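Local coordinates for aldehyde dehydrogenase (Anabaena variabilis, PDB 4H7N) that probably oxidises aldehydes to carboxylic acids with NAD+ as the electron acceptor, at the interface of chains A and B. Numbering follows the deposited sequence. Chains: chain A/B, Aldehyde dehydrogenase.

Contact 1: the interface of chains A and B. Residues chain A 118, 462, 468, 470-471; chain B 419-420, 423.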
# COMPACT_ATOMS: atom_id res chain seq x y z
N ILE A 118 28.03 -5.55 11.48
CA ILE A 118 26.61 -5.35 11.60
C ILE A 118 25.86 -6.52 10.96
O ILE A 118 25.99 -6.78 9.74
CB ILE A 118 26.10 -4.05 10.90
CG1 ILE A 118 26.83 -2.78 11.35
CG2 ILE A 118 24.60 -3.88 11.11
CD1 ILE A 118 26.71 -2.45 12.84
N LYS A 462 24.91 -4.61 16.15
CA LYS A 462 26.33 -4.39 16.24
C LYS A 462 26.95 -5.57 17.02
O LYS A 462 26.69 -5.75 18.19
CB LYS A 462 26.63 -3.06 16.92
CG LYS A 462 28.12 -2.76 16.99
CD LYS A 462 28.37 -1.49 17.77
CE LYS A 462 29.85 -1.28 18.08
NZ LYS A 462 30.65 -1.20 16.82
N ASP A 468 32.13 2.55 16.13
CA ASP A 468 31.76 2.65 14.74
C ASP A 468 32.60 3.77 14.14
O ASP A 468 32.78 4.83 14.77
CB ASP A 468 30.27 3.00 14.59
CG ASP A 468 29.33 1.83 14.89
OD1 ASP A 468 29.80 0.69 15.06
OD2 ASP A 468 28.09 2.06 14.91
N TRP A 470 32.03 5.99 11.99
CA TRP A 470 31.30 7.23 11.73
C TRP A 470 30.96 8.05 12.98
O TRP A 470 30.54 9.20 12.86
CB TRP A 470 30.03 6.95 10.93
CG TRP A 470 29.18 5.83 11.44
CD1 TRP A 470 28.19 5.91 12.36
CD2 TRP A 470 29.27 4.45 11.06
NE1 TRP A 470 27.65 4.67 12.58
CE2 TRP A 470 28.26 3.76 11.77
CE3 TRP A 470 30.09 3.73 10.17
CZ2 TRP A 470 28.05 2.37 11.64
CZ3 TRP A 470 29.90 2.36 10.05
CH2 TRP A 470 28.88 1.69 10.79
N TRP A 471 31.13 7.48 14.16
CA TRP A 471 30.94 8.24 15.40
C TRP A 471 31.93 9.43 15.55
O TRP A 471 32.82 9.60 14.76
CB TRP A 471 31.06 7.32 16.62
CG TRP A 471 30.02 6.32 16.73
CD1 TRP A 471 28.87 6.27 16.01
CD2 TRP A 471 30.00 5.20 17.61
NE1 TRP A 471 28.14 5.18 16.38
CE2 TRP A 471 28.82 4.50 17.36
CE3 TRP A 471 30.87 4.72 18.58
CZ2 TRP A 471 28.47 3.33 18.03
CZ3 TRP A 471 30.52 3.54 19.27
CH2 TRP A 471 29.34 2.87 18.99
N ASN B 419 22.56 -2.61 20.31
CA ASN B 419 23.91 -2.22 20.78
C ASN B 419 24.59 -1.19 19.92
O ASN B 419 25.81 -1.11 19.83
CB ASN B 419 24.72 -3.46 21.03
CG ASN B 419 24.16 -4.23 22.20
OD1 ASN B 419 23.56 -3.63 23.08
ND2 ASN B 419 24.36 -5.53 22.23
N ASP B 420 23.75 -0.40 19.29
CA ASP B 420 24.12 0.70 18.44
C ASP B 420 22.86 1.59 18.29
O ASP B 420 21.77 1.22 18.70
CB ASP B 420 24.59 0.20 17.09
CG ASP B 420 25.63 1.12 16.45
OD1 ASP B 420 25.56 2.36 16.65
OD2 ASP B 420 26.49 0.60 15.70
N LEU B 423 21.26 3.21 13.12
CA LEU B 423 22.00 2.52 12.06
C LEU B 423 21.40 2.71 10.68
O LEU B 423 22.15 2.71 9.69
CB LEU B 423 22.20 1.02 12.38
CG LEU B 423 23.31 0.74 13.40
CD1 LEU B 423 23.34 -0.75 13.78
CD2 LEU B 423 24.62 1.16 12.77
O HOH W 1 25.79 4.24 14.92
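Across the interface A:Asp468 and B:Asp420 approach from opposite directions, their carboxylate planes 37° apart. The separation of the two OD2 oxygens is modelled too short to interpret, so their exact placing is doubtful. A water takes part in the polar contacts: it lies 2.6 Å from B:Asp420 OD1 and also meets A:Asp468 OD2. Both indole N-H groups point at this water within their ring planes, A:Trp471 NE1 from 2.9 Å and A:Trp470 NE1 from 3.0 Å. A:Asp468 CB sits over one face of each indole, near the rim, wedged between the two rings.

Within chain A, A:Lys462 NZ forms a salt bridge with A:Asp468 OD1 at 2.7 Å, on the syn side but 33° out of the carboxylate plane, which may offset part of the negative charge of the two carboxylates. The lysine's CG is anti to the backbone N (chi1 -178°), and its methylenes run past B:Asn419 and B:Asp420, CB lying 3.8 Å from B:Asp420 CB, before a bend at chi4 turns the amine to A:Asp468. A methionine in place of the lysine would probably leave A:Asp468 without its cationic mate, beside a second carboxylate.

Apolar contact comes from B:Leu423, whose CD2 meets A:Trp470 CZ2 at 3.8 Å, while its CD1 meets A:Ile118 CD1 tip to tip at 3.9 Å. In the deposited dimer the site appears to fasten the C-terminal segment of one subunit onto its partner.

Contact 2: the interface of chains A and B. Residues chain A 405, 415-418; chain B 458-460.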
# COMPACT_ATOMS: atom_id res chain seq x y z
N LEU A 405 -1.36 -12.67 -26.67
CA LEU A 405 -0.54 -11.98 -25.68
C LEU A 405 -0.11 -10.60 -26.19
O LEU A 405 -0.09 -9.61 -25.40
CB LEU A 405 0.68 -12.81 -25.26
CG LEU A 405 0.46 -13.97 -24.26
CD1 LEU A 405 1.66 -14.90 -24.28
CD2 LEU A 405 0.21 -13.50 -22.85
N ALA A 415 -5.35 -8.51 -14.61
CA ALA A 415 -5.31 -9.95 -14.97
C ALA A 415 -5.97 -10.21 -16.33
O ALA A 415 -7.14 -9.89 -16.52
CB ALA A 415 -5.94 -10.78 -13.89
N ILE A 416 -5.21 -10.69 -17.30
CA ILE A 416 -5.77 -10.92 -18.57
C ILE A 416 -5.82 -12.43 -18.81
O ILE A 416 -4.82 -13.13 -18.78
CB ILE A 416 -4.99 -10.26 -19.71
CG1 ILE A 416 -4.56 -8.82 -19.34
CG2 ILE A 416 -5.73 -10.38 -21.04
CD1 ILE A 416 -5.65 -7.82 -19.27
N SER A 417 -7.02 -12.89 -19.11
CA SER A 417 -7.20 -14.30 -19.51
C SER A 417 -6.92 -14.44 -20.99
O SER A 417 -7.35 -13.60 -21.76
CB SER A 417 -8.64 -14.74 -19.18
OG SER A 417 -8.85 -14.81 -17.77
N ILE A 418 -6.21 -15.52 -21.37
CA ILE A 418 -5.74 -15.71 -22.69
C ILE A 418 -6.33 -17.02 -23.25
O ILE A 418 -6.09 -18.11 -22.71
CB ILE A 418 -4.18 -15.80 -22.73
CG1 ILE A 418 -3.53 -14.54 -22.12
CG2 ILE A 418 -3.75 -15.98 -24.15
CD1 ILE A 418 -3.77 -13.25 -22.91
N ALA B 458 -1.02 -10.22 -14.41
CA ALA B 458 -0.99 -11.66 -14.56
C ALA B 458 -1.64 -12.01 -15.91
O ALA B 458 -2.66 -11.42 -16.32
CB ALA B 458 -1.74 -12.34 -13.41
N PHE B 459 -1.04 -12.94 -16.63
CA PHE B 459 -1.65 -13.50 -17.82
C PHE B 459 -1.89 -15.00 -17.59
O PHE B 459 -0.95 -15.78 -17.40
CB PHE B 459 -0.77 -13.29 -19.05
CG PHE B 459 -0.39 -11.85 -19.30
CD1 PHE B 459 -1.18 -11.04 -20.04
CD2 PHE B 459 0.73 -11.31 -18.69
CE1 PHE B 459 -0.85 -9.73 -20.26
CE2 PHE B 459 1.07 -9.97 -18.92
CZ PHE B 459 0.28 -9.20 -19.71
N LEU B 460 -3.16 -15.38 -17.64
CA LEU B 460 -3.55 -16.70 -17.31
C LEU B 460 -3.99 -17.33 -18.63
O LEU B 460 -4.95 -16.90 -19.25
CB LEU B 460 -4.67 -16.65 -16.29
CG LEU B 460 -4.30 -16.27 -14.86
CD1 LEU B 460 -5.50 -16.12 -13.97
CD2 LEU B 460 -3.45 -17.37 -14.26
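With CG anti to its carbonyl carbon (chi1 -55°) and the ring turned to chi2 -88°, B:Phe459 lies beside A:Ile416, both side chains pointing the same way. A:Ile416 has CG1 in the corresponding position, which lays CG1 alongside B:Phe459 CE1, while its CB lies 3.9 Å from the ring atom B:Phe459 CD1. From helix 401-408, A:Leu405 crosses obliquely and brings its CD2 methyl to 3.9 Å from B:Phe459 CB. The phenyl group is thus packed by an isoleucine of the neighbouring strand and a leucine of the adjacent helix.

Along the backbone, strand 415-418 of chain A pairs in parallel with strand 454-462 of chain B, extending the beta-sheet from one subunit into the other. A:Ile416 is gripped through both of its peptide groups: its N donates to B:Ala458 O at 2.8 Å, and its O accepts from B:Leu460 N at 3.0 Å. This donor and acceptor pair fixes the register, placing A:Ile416 opposite B:Phe459. Two residues along, A:Ile418 N donates to B:Leu460 O at 2.8 Å.

Contact 3: the interface of chains A and B. Residues chain A 118, 459-462; chain B 401, 417-418, 423.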
# COMPACT_ATOMS: atom_id res chain seq x y z
N ILE A 118 28.03 -5.55 11.48
CA ILE A 118 26.61 -5.35 11.60
C ILE A 118 25.86 -6.52 10.96
O ILE A 118 25.99 -6.78 9.74
CB ILE A 118 26.10 -4.05 10.90
CG1 ILE A 118 26.83 -2.78 11.35
CG2 ILE A 118 24.60 -3.88 11.11
CD1 ILE A 118 26.71 -2.45 12.84
N PHE A 459 16.11 -5.53 12.51
CA PHE A 459 16.98 -5.38 13.66
C PHE A 459 18.39 -5.40 13.10
O PHE A 459 18.82 -6.39 12.51
CB PHE A 459 16.80 -6.50 14.69
CG PHE A 459 15.38 -6.67 15.16
CD1 PHE A 459 14.90 -5.94 16.22
CD2 PHE A 459 14.51 -7.53 14.50
CE1 PHE A 459 13.58 -6.07 16.63
CE2 PHE A 459 13.18 -7.67 14.92
CZ PHE A 459 12.72 -6.94 15.99
N LEU A 460 19.07 -4.28 13.26
CA LEU A 460 20.46 -4.16 12.86
C LEU A 460 21.33 -4.22 14.10
O LEU A 460 21.24 -3.38 14.98
CB LEU A 460 20.68 -2.85 12.13
CG LEU A 460 19.98 -2.80 10.77
CD1 LEU A 460 19.84 -1.38 10.23
CD2 LEU A 460 20.73 -3.69 9.77
N ILE A 461 22.21 -5.21 14.12
CA ILE A 461 22.90 -5.62 15.33
C ILE A 461 24.39 -5.42 15.24
O ILE A 461 25.06 -5.99 14.39
CB ILE A 461 22.63 -7.11 15.60
CG1 ILE A 461 21.12 -7.33 15.70
CG2 ILE A 461 23.34 -7.55 16.86
CD1 ILE A 461 20.66 -8.75 15.53
N LYS A 462 24.91 -4.61 16.15
CA LYS A 462 26.33 -4.39 16.24
C LYS A 462 26.95 -5.57 17.02
O LYS A 462 26.69 -5.75 18.19
CB LYS A 462 26.63 -3.06 16.92
CG LYS A 462 28.12 -2.76 16.99
CD LYS A 462 28.37 -1.49 17.77
CE LYS A 462 29.85 -1.28 18.08
NZ LYS A 462 30.65 -1.20 16.82
N GLU B 401 23.33 -9.41 22.93
CA GLU B 401 22.41 -9.15 21.85
C GLU B 401 21.06 -9.77 22.18
O GLU B 401 20.02 -9.16 21.92
CB GLU B 401 22.98 -9.60 20.49
CG GLU B 401 22.83 -11.07 20.12
CD GLU B 401 23.14 -11.34 18.64
OE1 GLU B 401 24.16 -10.83 18.13
OE2 GLU B 401 22.35 -12.07 17.99
N SER B 417 17.91 -0.57 16.18
CA SER B 417 19.36 -0.79 16.28
C SER B 417 19.66 -1.45 17.60
O SER B 417 19.10 -1.08 18.64
CB SER B 417 20.08 0.53 16.15
OG SER B 417 19.93 1.06 14.84
N ILE B 418 20.50 -2.46 17.55
CA ILE B 418 20.83 -3.28 18.72
C ILE B 418 22.31 -3.10 19.10
O ILE B 418 23.19 -3.36 18.28
CB ILE B 418 20.55 -4.76 18.43
CG1 ILE B 418 19.09 -4.92 17.99
CG2 ILE B 418 20.85 -5.62 19.64
CD1 ILE B 418 18.10 -4.57 19.08
N LEU B 423 21.26 3.21 13.12
CA LEU B 423 22.00 2.52 12.06
C LEU B 423 21.40 2.71 10.68
O LEU B 423 22.15 2.71 9.69
CB LEU B 423 22.20 1.02 12.38
CG LEU B 423 23.31 0.74 13.40
CD1 LEU B 423 23.34 -0.75 13.78
CD2 LEU B 423 24.62 1.16 12.77
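Parallel beta-sheet addition joins the subunits here: in this aldehyde dehydrogenase family member, strand 454-462 of chain A, near its C-terminus, adds to strand 415-418 of chain B and ties the dimer of the deposited assembly together. A:Ile461 pairs with B:Ile418, and A:Leu460 with B:Ser417. B:Ile418 uses both of its peptide groups, its N donating to A:Leu460 O at 2.8 Å and its O accepting from A:Lys462 N at 3.0 Å. These two bonds hold the end of strand 454-462 in register with B:Ile418.

On one side of the paired strands, A:Ile461 and B:Ile418 lie side by side and point the same way, with A:Ile461 CG1 3.8 Å from B:Ile418 CB. Each has CG1 anti to its carbonyl carbon (chi1 -58° in A:Ile461), which leaves CG2 of A:Ile461 directed at B:Glu401. The glutamate, at the start of helix 401-408, crosses it at about a right angle, its carboxylate oxygen OE1 3.6 Å from that methyl.

A:Leu460 points to the opposite side and meets B:Leu423 obliquely, its CB 3.8 Å from B:Leu423 CD1. The same CD1 methyl also touches the backbone, 3.6 Å from A:Leu460 O. Within chain B, B:Ser417 OG accepts a hydrogen bond from B:Leu423 N at 3.1 Å, anchoring the start of 3-10 helix 423-425 to the strand that receives A:Leu460.

Contacts 1 and 3 are neighbours, their C-alpha centres about 7 Å apart, and share A:Ile118, A:Lys462 and B:Leu423; together they follow strand 454-462 of chain A into the C-terminal segment beyond it. Contact 2 lies about 48 Å from contact 1 and 44 Å from contact 3, between the same centres. It uses the same two strands with the chains exchanged, so the two-fold symmetric dimer of the deposited assembly has reciprocal strand addition at two places. The centre of contact 2 is about 15 Å from A:Glu232, the predicted active-site residue; the structure alone does not show a role for the partner's strand there.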